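Enolase from the environmental genome shotgun sequencing of the Sargasso Sea (PDB 2QGY) is of unknown function but binds magnesium and belongs to the enolase superfamily, whose members typically abstract a proton alpha to a substrate carboxylate. Local coordinates at residues L207-S218 with L236-M246. Residues are numbered along the deposited sequence; the frame is centred on the assembly and turned at random.
Sequences LDQTKSFLKEVS and LLTEIKNTFNM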
loop_
_atom_site.group_PDB
_atom_site.type_symbol
_atom_site.label_atom_id
_atom_site.label_comp_id
_atom_site.label_asym_id
_atom_site.label_seq_id
_atom_site.Cartn_x
_atom_site.Cartn_y
_atom_site.Cartn_z
ATOM N N LEU A 207 18.464 -6.385 -14.493
ATOM C CA LEU A 207 19.270 -5.167 -14.399
ATOM C C LEU A 207 20.357 -5.086 -15.491
ATOM O O LEU A 207 20.667 -4.004 -16.016
ATOM C CB LEU A 207 19.908 -5.070 -13.007
ATOM C CG LEU A 207 20.775 -3.847 -12.713
ATOM C CD1 LEU A 207 19.940 -2.548 -12.755
ATOM C CD2 LEU A 207 21.495 -3.973 -11.360
ATOM N N ASP A 208 20.931 -6.237 -15.820
ATOM C CA ASP A 208 21.896 -6.300 -16.920
ATOM C C ASP A 208 21.313 -5.900 -18.280
ATOM O O ASP A 208 21.927 -5.091 -18.974
ATOM C CB ASP A 208 22.622 -7.647 -16.940
ATOM C CG ASP A 208 23.699 -7.739 -15.846
ATOM O OD1 ASP A 208 24.094 -6.685 -15.279
ATOM O OD2 ASP A 208 24.150 -8.869 -15.556
ATOM N N GLN A 209 20.126 -6.397 -18.632
ATOM C CA GLN A 209 19.418 -5.928 -19.850
ATOM C C GLN A 209 19.221 -4.417 -19.827
ATOM O O GLN A 209 19.506 -3.726 -20.810
ATOM C CB GLN A 209 18.052 -6.595 -20.043
ATOM C CG GLN A 209 18.012 -8.110 -19.829
ATOM C CD GLN A 209 18.587 -8.903 -20.981
ATOM O OE1 GLN A 209 18.713 -8.398 -22.105
ATOM N NE2 GLN A 209 18.930 -10.162 -20.715
ATOM N N THR A 210 18.767 -3.904 -18.681
ATOM C CA THR A 210 18.548 -2.473 -18.500
ATOM C C THR A 210 19.791 -1.652 -18.755
ATOM O O THR A 210 19.755 -0.683 -19.507
ATOM C CB THR A 210 18.018 -2.192 -17.082
ATOM O OG1 THR A 210 16.817 -2.943 -16.910
ATOM C CG2 THR A 210 17.732 -0.725 -16.873
ATOM N N LYS A 211 20.894 -2.047 -18.127
ATOM C CA LYS A 211 22.162 -1.368 -18.321
ATOM C C LYS A 211 22.627 -1.412 -19.777
ATOM O O LYS A 211 23.030 -0.382 -20.311
ATOM C CB LYS A 211 23.214 -1.929 -17.370
ATOM C CG LYS A 211 23.056 -1.460 -15.936
ATOM C CD LYS A 211 23.955 -2.299 -15.045
ATOM C CE LYS A 211 24.047 -1.731 -13.649
ATOM N NZ LYS A 211 24.745 -2.711 -12.762
ATOM N N SER A 212 22.533 -2.582 -20.422
ATOM C CA SER A 212 22.937 -2.708 -21.816
ATOM C C SER A 212 22.063 -1.827 -22.715
ATOM O O SER A 212 22.576 -1.123 -23.590
ATOM C CB SER A 212 22.917 -4.174 -22.256
ATOM O OG SER A 212 23.561 -4.998 -21.291
ATOM N N PHE A 213 20.750 -1.833 -22.465
ATOM C CA PHE A 213 19.833 -0.974 -23.215
ATOM C C PHE A 213 20.207 0.500 -23.066
ATOM O O PHE A 213 20.350 1.222 -24.050
ATOM C CB PHE A 213 18.363 -1.199 -22.795
ATOM C CG PHE A 213 17.388 -0.311 -23.514
ATOM C CD1 PHE A 213 16.975 -0.612 -24.811
ATOM C CD2 PHE A 213 16.886 0.838 -22.901
ATOM C CE1 PHE A 213 16.081 0.201 -25.491
ATOM C CE2 PHE A 213 15.990 1.680 -23.567
ATOM C CZ PHE A 213 15.563 1.354 -24.871
ATOM N N LEU A 214 20.371 0.946 -21.824
ATOM C CA LEU A 214 20.657 2.354 -21.566
ATOM C C LEU A 214 21.985 2.806 -22.190
ATOM O O LEU A 214 22.128 3.961 -22.591
ATOM C CB LEU A 214 20.651 2.629 -20.064
ATOM C CG LEU A 214 19.250 2.550 -19.432
ATOM C CD1 LEU A 214 19.357 2.765 -17.932
ATOM C CD2 LEU A 214 18.299 3.562 -20.086
ATOM N N LYS A 215 22.933 1.877 -22.285
ATOM C CA LYS A 215 24.224 2.166 -22.917
ATOM C C LYS A 215 24.053 2.378 -24.431
ATOM O O LYS A 215 24.678 3.263 -25.025
ATOM C CB LYS A 215 25.195 1.027 -22.625
ATOM C CG LYS A 215 26.655 1.366 -22.875
ATOM C CD LYS A 215 27.561 0.316 -22.210
ATOM C CE LYS A 215 28.968 0.875 -21.960
ATOM N NZ LYS A 215 29.798 -0.010 -21.067
ATOM N N GLU A 216 23.173 1.602 -25.047
ATOM C CA GLU A 216 22.949 1.705 -26.489
ATOM C C GLU A 216 21.936 2.786 -26.877
ATOM O O GLU A 216 21.921 3.248 -28.022
ATOM C CB GLU A 216 22.521 0.347 -27.056
ATOM C CG GLU A 216 23.501 -0.787 -26.752
ATOM C CD GLU A 216 24.858 -0.594 -27.417
ATOM O OE1 GLU A 216 24.885 -0.033 -28.539
ATOM O OE2 GLU A 216 25.891 -0.997 -26.814
ATOM N N VAL A 217 21.072 3.182 -25.946
ATOM C CA VAL A 217 19.973 4.084 -26.312
ATOM C C VAL A 217 20.347 5.554 -26.198
ATOM O O VAL A 217 19.648 6.411 -26.746
ATOM C CB VAL A 217 18.657 3.779 -25.520
ATOM C CG1 VAL A 217 18.688 4.448 -24.140
ATOM C CG2 VAL A 217 17.444 4.228 -26.327
ATOM N N SER A 218 21.470 5.848 -25.530
ATOM C CA SER A 218 21.809 7.241 -25.215
ATOM C C SER A 218 21.956 8.120 -26.468
ATOM O O SER A 218 21.686 9.326 -26.416
ATOM C CB SER A 218 23.041 7.352 -24.289
ATOM O OG SER A 218 24.123 6.526 -24.710
ATOM N N LEU A 236 19.403 1.016 -6.081
ATOM C CA LEU A 236 19.548 0.812 -7.531
ATOM C C LEU A 236 19.204 2.057 -8.321
ATOM O O LEU A 236 19.840 2.352 -9.338
ATOM C CB LEU A 236 18.680 -0.343 -8.023
ATOM C CG LEU A 236 19.355 -1.686 -8.242
ATOM C CD1 LEU A 236 19.787 -2.292 -6.911
ATOM C CD2 LEU A 236 18.417 -2.625 -9.009
ATOM N N LEU A 237 18.202 2.804 -7.858
ATOM C CA LEU A 237 17.851 4.052 -8.555
ATOM C C LEU A 237 19.046 4.996 -8.562
ATOM O O LEU A 237 19.389 5.614 -9.593
ATOM C CB LEU A 237 16.665 4.763 -7.884
ATOM C CG LEU A 237 15.228 4.377 -8.204
ATOM C CD1 LEU A 237 14.319 5.048 -7.157
ATOM C CD2 LEU A 237 14.860 4.822 -9.606
ATOM N N THR A 238 19.668 5.146 -7.401
ATOM C CA THR A 238 20.822 6.028 -7.307
ATOM C C THR A 238 21.927 5.504 -8.223
ATOM O O THR A 238 22.539 6.268 -8.945
ATOM C CB THR A 238 21.309 6.222 -5.863
ATOM O OG1 THR A 238 21.873 4.992 -5.368
ATOM C CG2 THR A 238 20.144 6.709 -4.943
ATOM N N GLU A 239 22.150 4.201 -8.213
ATOM C CA GLU A 239 23.187 3.607 -9.057
ATOM C C GLU A 239 22.956 3.932 -10.556
ATOM O O GLU A 239 23.880 4.348 -11.265
ATOM C CB GLU A 239 23.253 2.112 -8.818
ATOM C CG GLU A 239 24.069 1.371 -9.854
ATOM C CD GLU A 239 24.273 -0.064 -9.479
ATOM O OE1 GLU A 239 24.179 -0.365 -8.262
ATOM O OE2 GLU A 239 24.551 -0.874 -10.395
ATOM N N ILE A 240 21.724 3.763 -11.020
ATOM C CA ILE A 240 21.360 4.108 -12.405
ATOM C C ILE A 240 21.542 5.572 -12.709
ATOM O O ILE A 240 22.146 5.931 -13.735
ATOM C CB ILE A 240 19.887 3.728 -12.753
ATOM C CG1 ILE A 240 19.724 2.205 -12.828
ATOM C CG2 ILE A 240 19.445 4.423 -14.080
ATOM C CD1 ILE A 240 20.317 1.533 -14.061
ATOM N N LYS A 241 21.011 6.429 -11.845
ATOM C CA LYS A 241 21.094 7.873 -12.080
ATOM C C LYS A 241 22.554 8.307 -12.156
ATOM O O LYS A 241 22.895 9.193 -12.949
ATOM C CB LYS A 241 20.363 8.644 -10.980
ATOM C CG LYS A 241 20.578 10.136 -11.015
ATOM C CD LYS A 241 19.622 10.856 -10.090
ATOM C CE LYS A 241 20.189 12.194 -9.605
ATOM N NZ LYS A 241 20.515 13.170 -10.653
ATOM N N ASN A 242 23.402 7.659 -11.363
ATOM C CA ASN A 242 24.827 8.011 -11.266
ATOM C C ASN A 242 25.657 7.490 -12.437
ATOM O O ASN A 242 26.745 8.019 -12.716
ATOM C CB ASN A 242 25.433 7.496 -9.946
ATOM C CG ASN A 242 24.831 8.183 -8.686
ATOM O OD1 ASN A 242 24.190 9.246 -8.764
ATOM N ND2 ASN A 242 25.050 7.569 -7.525
ATOM N N THR A 243 25.148 6.468 -13.106
ATOM C CA THR A 243 25.859 5.768 -14.169
ATOM C C THR A 243 25.597 6.400 -15.516
ATOM O O THR A 243 26.497 6.455 -16.363
ATOM C CB THR A 243 25.509 4.271 -14.165
ATOM O OG1 THR A 243 25.837 3.740 -12.880
ATOM C CG2 THR A 243 26.291 3.471 -15.249
ATOM N N PHE A 244 24.383 6.920 -15.704
ATOM C CA PHE A 244 23.977 7.432 -17.014
ATOM C C PHE A 244 23.660 8.925 -16.983
ATOM O O PHE A 244 23.288 9.466 -15.945
ATOM C CB PHE A 244 22.792 6.607 -17.536
ATOM C CG PHE A 244 23.101 5.148 -17.711
ATOM C CD1 PHE A 244 23.777 4.698 -18.845
ATOM C CD2 PHE A 244 22.751 4.220 -16.735
ATOM C CE1 PHE A 244 24.074 3.333 -19.017
ATOM C CE2 PHE A 244 23.042 2.870 -16.896
ATOM C CZ PHE A 244 23.720 2.423 -18.047
ATOM N N ASN A 245 23.805 9.592 -18.117
ATOM C CA ASN A 245 23.573 11.031 -18.197
ATOM C C ASN A 245 22.192 11.290 -18.807
ATOM O O ASN A 245 22.043 12.038 -19.787
ATOM C CB ASN A 245 24.662 11.686 -19.053
ATOM C CG ASN A 245 24.616 13.208 -19.006
ATOM O OD1 ASN A 245 24.152 13.803 -18.022
ATOM N ND2 ASN A 245 25.084 13.845 -20.083
ATOM N N MET A 246 21.193 10.618 -18.251
ATOM C CA MET A 246 19.824 10.735 -18.713
ATOM C C MET A 246 18.908 10.973 -17.493
ATOM O O MET A 246 19.150 10.440 -16.410
ATOM C CB MET A 246 19.421 9.466 -19.488
ATOM C CG MET A 246 20.070 9.301 -20.920
ATOM S SD MET A 246 19.773 7.690 -21.708
ATOM C CE MET A 246 20.366 6.586 -20.493
#
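Two consecutive outer helices of the enolase-type barrel domain meet here: helix 207-217 packs through Leu207 and Leu214 on Ile240 of helix 234-243 and on Phe244 and Met246 of the loop that follows it. Over the two segments the helix axes run nearly parallel, 22° apart, and approach no closer than 11.9 Å, a spacing filled mostly by side chains. Leu214 is central. Its CB lies over one face of the Phe244 ring, 3.7 Å from the centroid and 15° off the normal, which meets the geometry of a CH-pi contact. CG2 of Thr243 lies against the opposite face, displaced toward the ring's margin. Phe244 is the first residue to leave helical backbone angles; with CG anti to its own carbonyl carbon (chi1 -60°), the ring reaches back to the facing helix. The branches of Leu214 diverge: CD1 touches Ile240 CD1 at 4.2 Å, whereas CD2 meets Met246 CE at 3.7 Å. A bend at the far end of Met246 brings its methyl there, while its SD sits 4.2 Å from Val217 CG1. Near the start of the helices, Leu207 and Leu236 meet tip to tip, Leu207 CD1 to Leu236 CD2 at 4.0 Å. Beside this apolar packing, the extended chains of Lys211 and Glu239 cross at about a right angle, and Lys211 NZ donates to Glu239 OE2 at 3.0 Å, nearly along the C-O axis, in a salt bridge. Behind the interface Val217 rests on Leu199 of strand 197-200 and Ile240 on Val248 of strand 248-250. Neighbouring helices linked through an intervening parallel strand, 224-226, and backed by the barrel wall are characteristic of successive beta-alpha units in a TIM barrel.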